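Local coordinates for intergenic-region protein (Escherichia coli CFT073, PDB 2WJ9), which is an antirestriction protein, ArdB, that probably inhibits restriction enzymes of the host and so shields incoming DNA from cleavage, at residues B[90-98]-B[102-109]; B[66-76]-B[147-156]. All coordinates share one frame; numbering follows the deposited sequence.

Contact 1 is the hairpin of strands 93-98 and 103-107, part of a three-stranded antiparallel sheet whose other outer strand is 48-50. In contact 2 the loop 66-72 and first turn of helix 73-84 meet the junction between helices 132-151 and 154-168. Along the chain, contact 1 is nested inside the loop that contact 2 closes, and their centres lie about 18 Å apart. Helix 73-84 joins them: it leads from segment 66-76 toward strand 93-98, and Met105 CE packs 3.7 Å from Glu74 CD. That helix therefore ties the largely buried sheet to the helical corner of contact 2, which lies farther out, beside the disulfide-linked second subunit.

Contact 1 of 2, residues B[90-98]-B[102-109]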
ATOM      1  N   GLY B  90     -27.980  -5.036   5.752  1.00 36.67           N
ATOM      2  CA  GLY B  90     -28.468  -6.110   4.883  1.00 36.24           C
ATOM      3  C   GLY B  90     -27.786  -6.144   3.527  1.00 35.56           C
ATOM      4  O   GLY B  90     -26.565  -6.018   3.443  1.00 36.01           O
ATOM      5  N   GLY B  91     -28.570  -6.336   2.469  1.00 34.58           N
ATOM      6  CA  GLY B  91     -28.039  -6.361   1.101  1.00 33.65           C
ATOM      7  C   GLY B  91     -27.569  -7.710   0.573  1.00 32.86           C
ATOM      8  O   GLY B  91     -27.512  -8.704   1.301  1.00 32.22           O
ATOM      9  N   ILE B  92     -27.250  -7.721  -0.721  1.00 32.13           N
ATOM     10  CA  ILE B  92     -26.716  -8.886  -1.429  1.00 31.78           C
ATOM     11  C   ILE B  92     -25.261  -8.570  -1.760  1.00 31.19           C
ATOM     12  O   ILE B  92     -24.989  -7.585  -2.434  1.00 30.91           O
ATOM     13  CB  ILE B  92     -27.500  -9.149  -2.749  1.00 31.67           C
ATOM     14  CG1 ILE B  92     -29.000  -9.335  -2.480  1.00 32.56           C
ATOM     15  CG2 ILE B  92     -26.943 -10.366  -3.491  1.00 32.46           C
ATOM     16  CD1 ILE B  92     -29.336 -10.532  -1.622  1.00 32.25           C
ATOM     17  N   TRP B  93     -24.335  -9.400  -1.279  1.00 30.74           N
ATOM     18  CA  TRP B  93     -22.899  -9.102  -1.349  1.00 30.66           C
ATOM     19  C   TRP B  93     -22.200  -9.788  -2.529  1.00 30.46           C
ATOM     20  O   TRP B  93     -22.366 -10.992  -2.755  1.00 30.53           O
ATOM     21  CB  TRP B  93     -22.227  -9.472  -0.025  1.00 30.93           C
ATOM     22  CG  TRP B  93     -22.635  -8.544   1.071  1.00 30.80           C
ATOM     23  CD1 TRP B  93     -23.903  -8.364   1.557  1.00 31.99           C
ATOM     24  CD2 TRP B  93     -21.792  -7.638   1.803  1.00 31.60           C
ATOM     25  NE1 TRP B  93     -23.897  -7.409   2.541  1.00 31.76           N
ATOM     26  CE2 TRP B  93     -22.618  -6.954   2.720  1.00 32.02           C
ATOM     27  CE3 TRP B  93     -20.421  -7.347   1.779  1.00 31.43           C
ATOM     28  CZ2 TRP B  93     -22.122  -5.988   3.599  1.00 32.09           C
ATOM     29  CZ3 TRP B  93     -19.924  -6.392   2.665  1.00 31.08           C
ATOM     30  CH2 TRP B  93     -20.776  -5.725   3.561  1.00 32.15           C
ATOM     31  N   ASN B  94     -21.432  -8.999  -3.274  1.00 30.47           N
ATOM     32  CA  ASN B  94     -20.666  -9.485  -4.428  1.00 30.30           C
ATOM     33  C   ASN B  94     -19.162  -9.437  -4.157  1.00 30.13           C
ATOM     34  O   ASN B  94     -18.703  -8.767  -3.227  1.00 30.23           O
ATOM     35  CB  ASN B  94     -20.959  -8.633  -5.665  1.00 30.78           C
ATOM     36  CG  ASN B  94     -22.437  -8.557  -5.999  1.00 32.01           C
ATOM     37  OD1 ASN B  94     -22.969  -7.473  -6.257  1.00 35.70           O
ATOM     38  ND2 ASN B  94     -23.103  -9.702  -6.016  1.00 31.22           N
ATOM     39  N   LEU B  95     -18.406 -10.147  -4.992  1.00 29.55           N
ATOM     40  CA  LEU B  95     -16.951 -10.165  -4.916  1.00 29.73           C
ATOM     41  C   LEU B  95     -16.356  -9.355  -6.068  1.00 29.50           C
ATOM     42  O   LEU B  95     -16.863  -9.399  -7.191  1.00 29.99           O
ATOM     43  CB  LEU B  95     -16.430 -11.605  -4.924  1.00 29.86           C
ATOM     44  CG  LEU B  95     -17.058 -12.574  -3.912  1.00 29.84           C
ATOM     45  CD1 LEU B  95     -16.401 -13.956  -3.979  1.00 30.59           C
ATOM     46  CD2 LEU B  95     -16.996 -12.020  -2.479  1.00 29.97           C
ATOM     47  N   TYR B  96     -15.283  -8.616  -5.768  1.00 29.54           N
ATOM     48  CA  TYR B  96     -14.645  -7.691  -6.718  1.00 29.22           C
ATOM     49  C   TYR B  96     -13.109  -7.804  -6.723  1.00 29.03           C
ATOM     50  O   TYR B  96     -12.483  -8.012  -5.683  1.00 28.60           O
ATOM     51  CB  TYR B  96     -15.030  -6.236  -6.390  1.00 29.29           C
ATOM     52  CG  TYR B  96     -16.505  -5.951  -6.536  1.00 29.39           C
ATOM     53  CD1 TYR B  96     -17.045  -5.591  -7.768  1.00 29.34           C
ATOM     54  CD2 TYR B  96     -17.364  -6.053  -5.449  1.00 30.01           C
ATOM     55  CE1 TYR B  96     -18.404  -5.338  -7.910  1.00 29.44           C
ATOM     56  CE2 TYR B  96     -18.723  -5.790  -5.574  1.00 29.40           C
ATOM     57  CZ  TYR B  96     -19.242  -5.443  -6.811  1.00 30.05           C
ATOM     58  OH  TYR B  96     -20.601  -5.199  -6.944  1.00 30.64           O
ATOM     59  N   THR B  97     -12.521  -7.640  -7.907  1.00 28.84           N
ATOM     60  CA  THR B  97     -11.070  -7.480  -8.078  1.00 28.98           C
ATOM     61  C   THR B  97     -10.724  -6.035  -8.468  1.00 28.87           C
ATOM     62  O   THR B  97     -11.551  -5.341  -9.066  1.00 29.15           O
ATOM     63  CB  THR B  97     -10.492  -8.462  -9.142  1.00 29.08           C
ATOM     64  OG1 THR B  97     -11.068  -8.221 -10.439  1.00 29.58           O
ATOM     65  CG2 THR B  97     -10.748  -9.911  -8.725  1.00 29.82           C
ATOM     66  N   LEU B  98      -9.507  -5.606  -8.119  1.00 28.41           N
ATOM     67  CA  LEU B  98      -9.000  -4.264  -8.442  1.00 28.37           C
ATOM     68  C   LEU B  98      -7.829  -4.409  -9.429  1.00 28.46           C
ATOM     69  O   LEU B  98      -7.111  -5.403  -9.386  1.00 28.92           O
ATOM     70  CB  LEU B  98      -8.553  -3.526  -7.160  1.00 28.92           C
ATOM     71  CG  LEU B  98      -9.640  -3.003  -6.188  1.00 28.05           C
ATOM     72  CD1 LEU B  98      -9.052  -2.741  -4.813  1.00 29.70           C
ATOM     73  CD2 LEU B  98     -10.336  -1.753  -6.724  1.00 28.79           C
ATOM     74  N   GLY B 102      -5.586  -5.685  -5.910  1.00 28.94           N
ATOM     75  CA  GLY B 102      -6.444  -5.772  -4.729  1.00 28.73           C
ATOM     76  C   GLY B 102      -7.712  -6.557  -4.978  1.00 28.67           C
ATOM     77  O   GLY B 102      -8.007  -6.965  -6.103  1.00 27.90           O
ATOM     78  N   ALA B 103      -8.474  -6.783  -3.917  1.00 28.96           N
ATOM     79  CA  ALA B 103      -9.738  -7.510  -4.019  1.00 28.78           C
ATOM     80  C   ALA B 103     -10.564  -7.235  -2.762  1.00 29.29           C
ATOM     81  O   ALA B 103     -10.004  -6.974  -1.685  1.00 30.39           O
ATOM     82  CB  ALA B 103      -9.485  -9.020  -4.195  1.00 28.78           C
ATOM     83  N   PHE B 104     -11.884  -7.281  -2.902  1.00 29.53           N
ATOM     84  CA  PHE B 104     -12.785  -7.007  -1.773  1.00 29.46           C
ATOM     85  C   PHE B 104     -14.202  -7.555  -2.004  1.00 29.75           C
ATOM     86  O   PHE B 104     -14.501  -8.156  -3.035  1.00 29.15           O
ATOM     87  CB  PHE B 104     -12.805  -5.503  -1.451  1.00 29.42           C
ATOM     88  CG  PHE B 104     -13.436  -4.646  -2.514  1.00 29.52           C
ATOM     89  CD1 PHE B 104     -14.742  -4.210  -2.386  1.00 28.16           C
ATOM     90  CD2 PHE B 104     -12.715  -4.259  -3.640  1.00 29.26           C
ATOM     91  CE1 PHE B 104     -15.331  -3.403  -3.354  1.00 28.65           C
ATOM     92  CE2 PHE B 104     -13.300  -3.452  -4.616  1.00 30.15           C
ATOM     93  CZ  PHE B 104     -14.601  -3.023  -4.474  1.00 28.74           C
ATOM     94  N   MET B 105     -15.073  -7.383  -1.020  1.00 30.11           N
ATOM     95  CA  MET B 105     -16.478  -7.754  -1.173  1.00 30.90           C
ATOM     96  C   MET B 105     -17.359  -6.610  -0.701  1.00 31.38           C
ATOM     97  O   MET B 105     -17.020  -5.921   0.260  1.00 31.17           O
ATOM     98  CB  MET B 105     -16.807  -9.042  -0.404  1.00 31.45           C
ATOM     99  CG  MET B 105     -16.705  -8.940   1.108  1.00 31.89           C
ATOM    100  SD  MET B 105     -16.953 -10.510   1.988  1.00 34.18           S
ATOM    101  CE  MET B 105     -18.332 -11.183   1.100  1.00 29.93           C
ATOM    102  N   ALA B 106     -18.477  -6.406  -1.387  1.00 31.66           N
ATOM    103  CA  ALA B 106     -19.412  -5.327  -1.044  1.00 32.64           C
ATOM    104  C   ALA B 106     -20.766  -5.548  -1.705  1.00 33.79           C
ATOM    105  O   ALA B 106     -20.882  -6.335  -2.640  1.00 33.46           O
ATOM    106  CB  ALA B 106     -18.829  -3.982  -1.498  1.00 32.52           C
ATOM    107  N   PRO B 107     -21.805  -4.855  -1.220  1.00 35.18           N
ATOM    108  CA  PRO B 107     -22.978  -4.685  -2.080  1.00 36.71           C
ATOM    109  C   PRO B 107     -22.669  -3.851  -3.339  1.00 38.26           C
ATOM    110  O   PRO B 107     -21.659  -3.138  -3.401  1.00 38.80           O
ATOM    111  CB  PRO B 107     -23.986  -3.955  -1.176  1.00 36.39           C
ATOM    112  CG  PRO B 107     -23.490  -4.176   0.223  1.00 35.91           C
ATOM    113  CD  PRO B 107     -21.998  -4.259   0.108  1.00 35.27           C
ATOM    114  N   GLU B 108     -23.549  -3.959  -4.327  1.00 40.03           N
ATOM    115  CA  GLU B 108     -23.412  -3.280  -5.619  1.00 41.41           C
ATOM    116  C   GLU B 108     -23.307  -1.754  -5.472  1.00 42.15           C
ATOM    117  O   GLU B 108     -23.949  -1.179  -4.594  1.00 42.77           O
ATOM    118  CB  GLU B 108     -24.648  -3.622  -6.456  1.00 41.82           C
ATOM    119  CG  GLU B 108     -24.596  -3.260  -7.910  1.00 43.50           C
ATOM    120  CD  GLU B 108     -25.857  -3.713  -8.619  1.00 45.57           C
ATOM    121  OE1 GLU B 108     -25.781  -4.660  -9.433  1.00 47.40           O
ATOM    122  OE2 GLU B 108     -26.933  -3.144  -8.335  1.00 47.37           O
ATOM    123  N   PRO B 109     -22.496  -1.091  -6.324  1.00 42.83           N
ATOM    124  CA  PRO B 109     -22.500   0.378  -6.359  1.00 43.08           C
ATOM    125  C   PRO B 109     -23.736   0.978  -7.032  1.00 43.36           C
ATOM    126  O   PRO B 109     -24.561   0.248  -7.584  1.00 43.72           O
ATOM    127  CB  PRO B 109     -21.242   0.713  -7.172  1.00 43.25           C
ATOM    128  CG  PRO B 109     -21.026  -0.466  -8.038  1.00 43.22           C
ATOM    129  CD  PRO B 109     -21.512  -1.659  -7.265  1.00 42.95           C
TER
HETATM  130  O   HOH W   1     -25.712  -5.954  -4.471  1.00 39.78           O
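Pro107 sets its CD over the six-membered ring of the Trp93 indole, 3.6 Å from the centroid and only 4° off the normal, a CH-pi contact. Trp93 CG sits beside the backbone N, opposite the carbonyl carbon (chi1 -70°), and NE1 donates at 3.1 Å to Gly90 O, which lies near the ring plane; that bond helps fix the indole's rotation. Phe78 of helix 73-84 meets the same indole edge-to-face.

Backbone bonds make these strands an antiparallel hairpin, with Asn94–Ala106 and Tyr96–Phe104 as hydrogen-bonded pairs. The bond from Asn94 N to Ala106 O is 2.8 Å, and Leu98 N donates to Gly102 O near the turn. A water bridges the chain segments, donating to Ile92 O and accepting from Glu108 N.

Tyr96, Phe104 and Ala106 share one face of the sheet. The two rings are nearly parallel (20°) but slid apart, so Tyr96 CB, rather than its ring, sits over the Phe104 face, 3.9 Å from the centroid. Leu98 CG comes to the Phe104 edge at 4.0 Å from CE2. The other face carries Leu95 and Met105, side by side, where Leu95 CD2 touches Met105 CB at 3.6 Å; Phe59 and Trp60 of helix 59-64 pack on these two.

Contact 2 of 2, residues B[66-76]-B[147-156]; sequences LIPQWVTLEPR and HACRTECYAM. With SO4 (sulfate ion), chain H.
A type II turn from Ile67 to Trp70, just ahead of helix 73-84, docks on the sharp break between helix 132-151 and helix 154-168. His147 NE2 donates to Pro68 O, the carbonyl in the middle of the turn, at 2.8 Å and 165°, with the oxygen near the imidazole plane. Placing CG anti to the backbone N (chi1 -157°) swings the ring out toward the turn. Thr151 CG2 lies over one of its faces, and Leu73 CD2 approaches obliquely, 3.8 Å from His147 CD2.

Beside this bond, Ile67 packs against the start of helix 154-168, while its CG2 meets His147 CD2 on helix 132-151. Its CG1 touches Ala155 CB at 3.8 Å, and CD1 reaches Met156 CA at 3.7 Å; the bent methionine chain crosses it at about a right angle. Pro68 CD packs on Cys153 SG, a sulfur covalently linked to beta-mercaptoethanol, probably from the crystallisation liquor. Cys153 is the N-cap residue of helix 154-168, and its N donates to Thr151 OG1 in an ST turn. Earlier in the same segment, on helix 132-151, Cys149 forms a disulfide with Cys37 of the second subunit, so this corner also belongs to the dimer interface.

Toward the solvent-facing edge, Arg76 NH2 comes within 3.8 Å of Arg150 NH1, the guanidinium planes 75° apart. A sulfate, probably also from the liquor and bound by Arg83 as well, lies at the Arg76 guanidinium edge. Arg76 is steadied by NE donating to Thr72 OG1, while its NH1 donates to sulfate O3 at 3.1 Å.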
ATOM      1  N   LEU B  66      -2.240 -17.333   0.589  1.00 31.02           N
ATOM      2  CA  LEU B  66      -0.947 -17.302   1.281  1.00 31.36           C
ATOM      3  C   LEU B  66      -1.066 -16.808   2.726  1.00 31.40           C
ATOM      4  O   LEU B  66      -0.102 -16.895   3.488  1.00 31.71           O
ATOM      5  CB  LEU B  66       0.055 -16.417   0.526  1.00 31.42           C
ATOM      6  CG  LEU B  66       0.467 -16.869  -0.880  1.00 32.31           C
ATOM      7  CD1 LEU B  66       1.339 -15.793  -1.539  1.00 34.42           C
ATOM      8  CD2 LEU B  66       1.177 -18.205  -0.846  1.00 34.32           C
ATOM      9  N   ILE B  67      -2.248 -16.319   3.102  1.00 31.04           N
ATOM     10  CA  ILE B  67      -2.456 -15.652   4.386  1.00 31.21           C
ATOM     11  C   ILE B  67      -3.084 -16.616   5.391  1.00 31.12           C
ATOM     12  O   ILE B  67      -4.072 -17.273   5.076  1.00 30.73           O
ATOM     13  CB  ILE B  67      -3.376 -14.408   4.218  1.00 31.32           C
ATOM     14  CG1 ILE B  67      -2.732 -13.385   3.260  1.00 31.55           C
ATOM     15  CG2 ILE B  67      -3.701 -13.774   5.591  1.00 30.89           C
ATOM     16  CD1 ILE B  67      -3.719 -12.350   2.689  1.00 33.15           C
ATOM     17  N   PRO B  68      -2.534 -16.692   6.620  1.00 30.84           N
ATOM     18  CA  PRO B  68      -3.149 -17.579   7.612  1.00 30.87           C
ATOM     19  C   PRO B  68      -4.623 -17.258   7.855  1.00 30.57           C
ATOM     20  O   PRO B  68      -4.998 -16.089   7.922  1.00 30.52           O
ATOM     21  CB  PRO B  68      -2.319 -17.321   8.876  1.00 30.66           C
ATOM     22  CG  PRO B  68      -0.985 -16.866   8.352  1.00 30.83           C
ATOM     23  CD  PRO B  68      -1.342 -16.015   7.164  1.00 31.14           C
ATOM     24  N   GLN B  69      -5.441 -18.300   7.954  1.00 30.81           N
ATOM     25  CA  GLN B  69      -6.886 -18.166   8.200  1.00 30.91           C
ATOM     26  C   GLN B  69      -7.670 -17.448   7.096  1.00 30.32           C
ATOM     27  O   GLN B  69      -8.693 -16.818   7.369  1.00 30.04           O
ATOM     28  CB  GLN B  69      -7.156 -17.493   9.556  1.00 31.59           C
ATOM     29  CG  GLN B  69      -6.625 -18.271  10.733  1.00 33.20           C
ATOM     30  CD  GLN B  69      -7.222 -17.788  12.024  1.00 36.93           C
ATOM     31  OE1 GLN B  69      -6.621 -16.984  12.731  1.00 42.05           O
ATOM     32  NE2 GLN B  69      -8.432 -18.239  12.316  1.00 38.78           N
ATOM     33  N   TRP B  70      -7.233 -17.587   5.845  1.00 29.21           N
ATOM     34  CA  TRP B  70      -7.921 -16.925   4.727  1.00 29.06           C
ATOM     35  C   TRP B  70      -9.387 -17.352   4.606  1.00 28.59           C
ATOM     36  O   TRP B  70     -10.217 -16.578   4.144  1.00 28.69           O
ATOM     37  CB  TRP B  70      -7.184 -17.100   3.376  1.00 28.98           C
ATOM     38  CG  TRP B  70      -6.928 -18.513   2.956  1.00 28.99           C
ATOM     39  CD1 TRP B  70      -5.756 -19.201   3.093  1.00 29.11           C
ATOM     40  CD2 TRP B  70      -7.847 -19.416   2.308  1.00 27.96           C
ATOM     41  NE1 TRP B  70      -5.894 -20.474   2.600  1.00 29.23           N
ATOM     42  CE2 TRP B  70      -7.164 -20.635   2.110  1.00 28.54           C
ATOM     43  CE3 TRP B  70      -9.180 -19.318   1.890  1.00 28.81           C
ATOM     44  CZ2 TRP B  70      -7.765 -21.739   1.506  1.00 27.92           C
ATOM     45  CZ3 TRP B  70      -9.778 -20.420   1.302  1.00 28.63           C
ATOM     46  CH2 TRP B  70      -9.074 -21.616   1.122  1.00 27.81           C
ATOM     47  N   VAL B  71      -9.712 -18.574   5.018  1.00 28.69           N
ATOM     48  CA  VAL B  71     -11.078 -19.079   4.874  1.00 28.86           C
ATOM     49  C   VAL B  71     -12.028 -18.344   5.830  1.00 29.10           C
ATOM     50  O   VAL B  71     -13.244 -18.368   5.632  1.00 29.94           O
ATOM     51  CB  VAL B  71     -11.150 -20.604   5.097  1.00 29.17           C
ATOM     52  CG1 VAL B  71     -10.961 -20.934   6.565  1.00 29.04           C
ATOM     53  CG2 VAL B  71     -12.474 -21.163   4.571  1.00 28.81           C
ATOM     54  N   THR B  72     -11.462 -17.686   6.844  1.00 29.16           N
ATOM     55  CA  THR B  72     -12.249 -16.925   7.831  1.00 29.23           C
ATOM     56  C   THR B  72     -12.477 -15.456   7.454  1.00 29.08           C
ATOM     57  O   THR B  72     -13.244 -14.751   8.129  1.00 29.09           O
ATOM     58  CB  THR B  72     -11.584 -16.944   9.244  1.00 28.88           C
ATOM     59  OG1 THR B  72     -10.453 -16.059   9.269  1.00 30.91           O
ATOM     60  CG2 THR B  72     -11.163 -18.346   9.638  1.00 30.29           C
ATOM     61  N   LEU B  73     -11.825 -14.973   6.405  1.00 29.03           N
ATOM     62  CA  LEU B  73     -11.899 -13.537   6.080  1.00 29.12           C
ATOM     63  C   LEU B  73     -13.344 -13.082   5.773  1.00 29.36           C
ATOM     64  O   LEU B  73     -13.784 -12.025   6.253  1.00 28.51           O
ATOM     65  CB  LEU B  73     -10.928 -13.167   4.949  1.00 29.15           C
ATOM     66  CG  LEU B  73      -9.440 -13.186   5.328  1.00 29.76           C
ATOM     67  CD1 LEU B  73      -8.540 -13.084   4.080  1.00 29.71           C
ATOM     68  CD2 LEU B  73      -9.112 -12.089   6.328  1.00 30.46           C
ATOM     69  N   GLU B  74     -14.080 -13.864   4.981  1.00 29.18           N
ATOM     70  CA  GLU B  74     -15.458 -13.492   4.646  1.00 29.15           C
ATOM     71  C   GLU B  74     -16.347 -13.367   5.912  1.00 29.06           C
ATOM     72  O   GLU B  74     -16.989 -12.336   6.106  1.00 29.80           O
ATOM     73  CB  GLU B  74     -16.063 -14.406   3.557  1.00 29.47           C
ATOM     74  CG  GLU B  74     -17.558 -14.157   3.323  1.00 29.65           C
ATOM     75  CD  GLU B  74     -18.099 -14.725   2.012  1.00 30.59           C
ATOM     76  OE1 GLU B  74     -19.272 -15.153   2.007  1.00 32.18           O
ATOM     77  OE2 GLU B  74     -17.377 -14.751   0.988  1.00 32.38           O
ATOM     78  N   PRO B  75     -16.395 -14.404   6.777  1.00 28.87           N
ATOM     79  CA  PRO B  75     -17.025 -14.232   8.097  1.00 28.53           C
ATOM     80  C   PRO B  75     -16.544 -13.018   8.917  1.00 28.27           C
ATOM     81  O   PRO B  75     -17.353 -12.384   9.618  1.00 27.44           O
ATOM     82  CB  PRO B  75     -16.656 -15.529   8.825  1.00 29.22           C
ATOM     83  CG  PRO B  75     -16.506 -16.514   7.761  1.00 29.43           C
ATOM     84  CD  PRO B  75     -15.975 -15.802   6.564  1.00 29.05           C
ATOM     85  N   ARG B  76     -15.253 -12.711   8.869  1.00 27.97           N
ATOM     86  CA  ARG B  76     -14.719 -11.559   9.618  1.00 28.39           C
ATOM     87  C   ARG B  76     -15.237 -10.212   9.077  1.00 28.19           C
ATOM     88  O   ARG B  76     -15.520  -9.295   9.855  1.00 28.45           O
ATOM     89  CB  ARG B  76     -13.185 -11.578   9.662  1.00 28.16           C
ATOM     90  CG  ARG B  76     -12.620 -12.636  10.605  1.00 30.36           C
ATOM     91  CD  ARG B  76     -11.093 -12.688  10.578  1.00 30.52           C
ATOM     92  NE  ARG B  76     -10.586 -13.954  11.087  1.00 32.01           N
ATOM     93  CZ  ARG B  76     -10.563 -14.315  12.364  1.00 32.27           C
ATOM     94  NH1 ARG B  76     -11.041 -13.516  13.319  1.00 33.56           N
ATOM     95  NH2 ARG B  76     -10.073 -15.505  12.691  1.00 33.50           N
ATOM     96  N   HIS B 147      -6.226  -8.044  10.603  1.00 26.75           N
ATOM     97  CA  HIS B 147      -5.682  -9.377  10.377  1.00 27.35           C
ATOM     98  C   HIS B 147      -4.186  -9.331  10.015  1.00 27.59           C
ATOM     99  O   HIS B 147      -3.426 -10.241  10.367  1.00 27.74           O
ATOM    100  CB  HIS B 147      -6.492 -10.095   9.293  1.00 26.79           C
ATOM    101  CG  HIS B 147      -6.399 -11.590   9.358  1.00 28.19           C
ATOM    102  ND1 HIS B 147      -6.772 -12.314  10.469  1.00 28.71           N
ATOM    103  CD2 HIS B 147      -5.983 -12.498   8.442  1.00 28.78           C
ATOM    104  CE1 HIS B 147      -6.584 -13.602  10.239  1.00 28.97           C
ATOM    105  NE2 HIS B 147      -6.106 -13.740   9.013  1.00 27.75           N
ATOM    106  N   ALA B 148      -3.766  -8.260   9.339  1.00 27.57           N
ATOM    107  CA  ALA B 148      -2.337  -8.021   9.090  1.00 27.19           C
ATOM    108  C   ALA B 148      -1.558  -7.886  10.409  1.00 27.42           C
ATOM    109  O   ALA B 148      -0.465  -8.445  10.565  1.00 27.12           O
ATOM    110  CB  ALA B 148      -2.142  -6.774   8.225  1.00 27.11           C
ATOM    111  N   CYS B 149      -2.133  -7.169  11.367  1.00 27.90           N
ATOM    112  CA  CYS B 149      -1.470  -6.976  12.657  1.00 28.28           C
ATOM    113  C   CYS B 149      -1.431  -8.258  13.501  1.00 28.59           C
ATOM    114  O   CYS B 149      -0.474  -8.488  14.238  1.00 28.56           O
ATOM    115  CB  CYS B 149      -2.112  -5.845  13.455  1.00 28.80           C
ATOM    116  SG  CYS B 149      -1.983  -4.234  12.671  1.00 30.00           S
ATOM    117  N   ARG B 150      -2.466  -9.085  13.390  1.00 28.54           N
ATOM    118  CA  ARG B 150      -2.498 -10.359  14.103  1.00 28.57           C
ATOM    119  C   ARG B 150      -1.508 -11.379  13.522  1.00 28.77           C
ATOM    120  O   ARG B 150      -0.803 -12.054  14.264  1.00 28.99           O
ATOM    121  CB  ARG B 150      -3.916 -10.945  14.112  1.00 28.60           C
ATOM    122  CG  ARG B 150      -3.986 -12.336  14.720  1.00 29.15           C
ATOM    123  CD  ARG B 150      -5.398 -12.849  14.847  1.00 29.28           C
ATOM    124  NE  ARG B 150      -5.397 -14.232  15.309  1.00 30.00           N
ATOM    125  CZ  ARG B 150      -6.486 -14.951  15.577  1.00 30.70           C
ATOM    126  NH1 ARG B 150      -7.688 -14.422  15.446  1.00 31.37           N
ATOM    127  NH2 ARG B 150      -6.371 -16.207  15.983  1.00 31.92           N
ATOM    128  N   THR B 151      -1.480 -11.496  12.198  1.00 28.42           N
ATOM    129  CA  THR B 151      -0.722 -12.560  11.539  1.00 28.60           C
ATOM    130  C   THR B 151       0.725 -12.197  11.221  1.00 28.72           C
ATOM    131  O   THR B 151       1.549 -13.087  11.008  1.00 28.90           O
ATOM    132  CB  THR B 151      -1.386 -12.972  10.206  1.00 28.61           C
ATOM    133  OG1 THR B 151      -1.420 -11.841   9.335  1.00 28.33           O
ATOM    134  CG2 THR B 151      -2.803 -13.487  10.438  1.00 29.88           C
ATOM    135  N   GLU B 152       1.032 -10.904  11.179  1.00 29.00           N
ATOM    136  CA  GLU B 152       2.324 -10.409  10.672  1.00 29.49           C
ATOM    137  C   GLU B 152       2.631 -10.963   9.267  1.00 29.44           C
ATOM    138  O   GLU B 152       3.789 -11.217   8.926  1.00 29.41           O
ATOM    139  CB  GLU B 152       3.463 -10.709  11.661  1.00 29.91           C
ATOM    140  CG  GLU B 152       3.550  -9.732  12.839  1.00 31.68           C
ATOM    141  CD  GLU B 152       4.165  -8.379  12.482  1.00 34.40           C
ATOM    142  OE1 GLU B 152       4.742  -8.219  11.381  1.00 36.54           O
ATOM    143  OE2 GLU B 152       4.093  -7.465  13.325  1.00 36.73           O
ATOM    144  N   CYS B 153       1.586 -11.127   8.461  1.00 28.87           N
ATOM    145  CA  CYS B 153       1.712 -11.618   7.088  1.00 29.20           C
ATOM    146  C   CYS B 153       1.657 -10.439   6.105  1.00 28.73           C
ATOM    147  O   CYS B 153       0.615  -9.804   5.931  1.00 29.05           O
ATOM    148  CB  CYS B 153       0.599 -12.619   6.793  1.00 29.21           C
ATOM    149  SG  CYS B 153       0.748 -13.374   5.178  1.00 32.05           S
ATOM    150  N   TYR B 154       2.779 -10.157   5.449  1.00 28.56           N
ATOM    151  CA  TYR B 154       2.868  -8.981   4.574  1.00 28.20           C
ATOM    152  C   TYR B 154       1.912  -9.044   3.376  1.00 27.79           C
ATOM    153  O   TYR B 154       1.524  -8.014   2.833  1.00 27.90           O
ATOM    154  CB  TYR B 154       4.311  -8.754   4.099  1.00 28.39           C
ATOM    155  CG  TYR B 154       5.242  -8.234   5.176  1.00 28.68           C
ATOM    156  CD1 TYR B 154       5.345  -6.869   5.437  1.00 29.56           C
ATOM    157  CD2 TYR B 154       6.022  -9.105   5.929  1.00 30.22           C
ATOM    158  CE1 TYR B 154       6.195  -6.385   6.429  1.00 30.10           C
ATOM    159  CE2 TYR B 154       6.882  -8.626   6.924  1.00 29.63           C
ATOM    160  CZ  TYR B 154       6.959  -7.265   7.169  1.00 30.09           C
ATOM    161  OH  TYR B 154       7.819  -6.791   8.150  1.00 32.17           O
ATOM    162  N   ALA B 155       1.528 -10.244   2.962  1.00 28.22           N
ATOM    163  CA  ALA B 155       0.506 -10.382   1.915  1.00 28.34           C
ATOM    164  C   ALA B 155      -0.832  -9.742   2.335  1.00 28.27           C
ATOM    165  O   ALA B 155      -1.533  -9.177   1.503  1.00 28.71           O
ATOM    166  CB  ALA B 155       0.308 -11.849   1.535  1.00 28.64           C
ATOM    167  N   MET B 156      -1.173  -9.811   3.623  1.00 28.64           N
ATOM    168  CA  MET B 156      -2.413  -9.190   4.128  1.00 28.60           C
ATOM    169  C   MET B 156      -2.260  -7.663   4.135  1.00 28.55           C
ATOM    170  O   MET B 156      -3.189  -6.934   3.740  1.00 28.65           O
ATOM    171  CB  MET B 156      -2.773  -9.720   5.524  1.00 28.67           C
ATOM    172  CG  MET B 156      -4.134  -9.255   6.065  1.00 28.86           C
ATOM    173  SD  MET B 156      -5.628 -10.074   5.462  1.00 29.02           S
ATOM    174  CE  MET B 156      -5.900  -9.298   3.864  1.00 30.82           C
TER
HETATM  175  S   SO4 H1158     -12.393 -10.464  14.843  1.00 36.21           S
HETATM  176  O1  SO4 H1158     -12.153  -9.027  14.994  1.00 39.68           O
HETATM  177  O2  SO4 H1158     -13.717 -10.794  15.362  1.00 38.57           O
HETATM  178  O3  SO4 H1158     -12.286 -10.730  13.397  1.00 34.99           O
HETATM  179  O4  SO4 H1158     -11.393 -11.207  15.626  1.00 37.69           O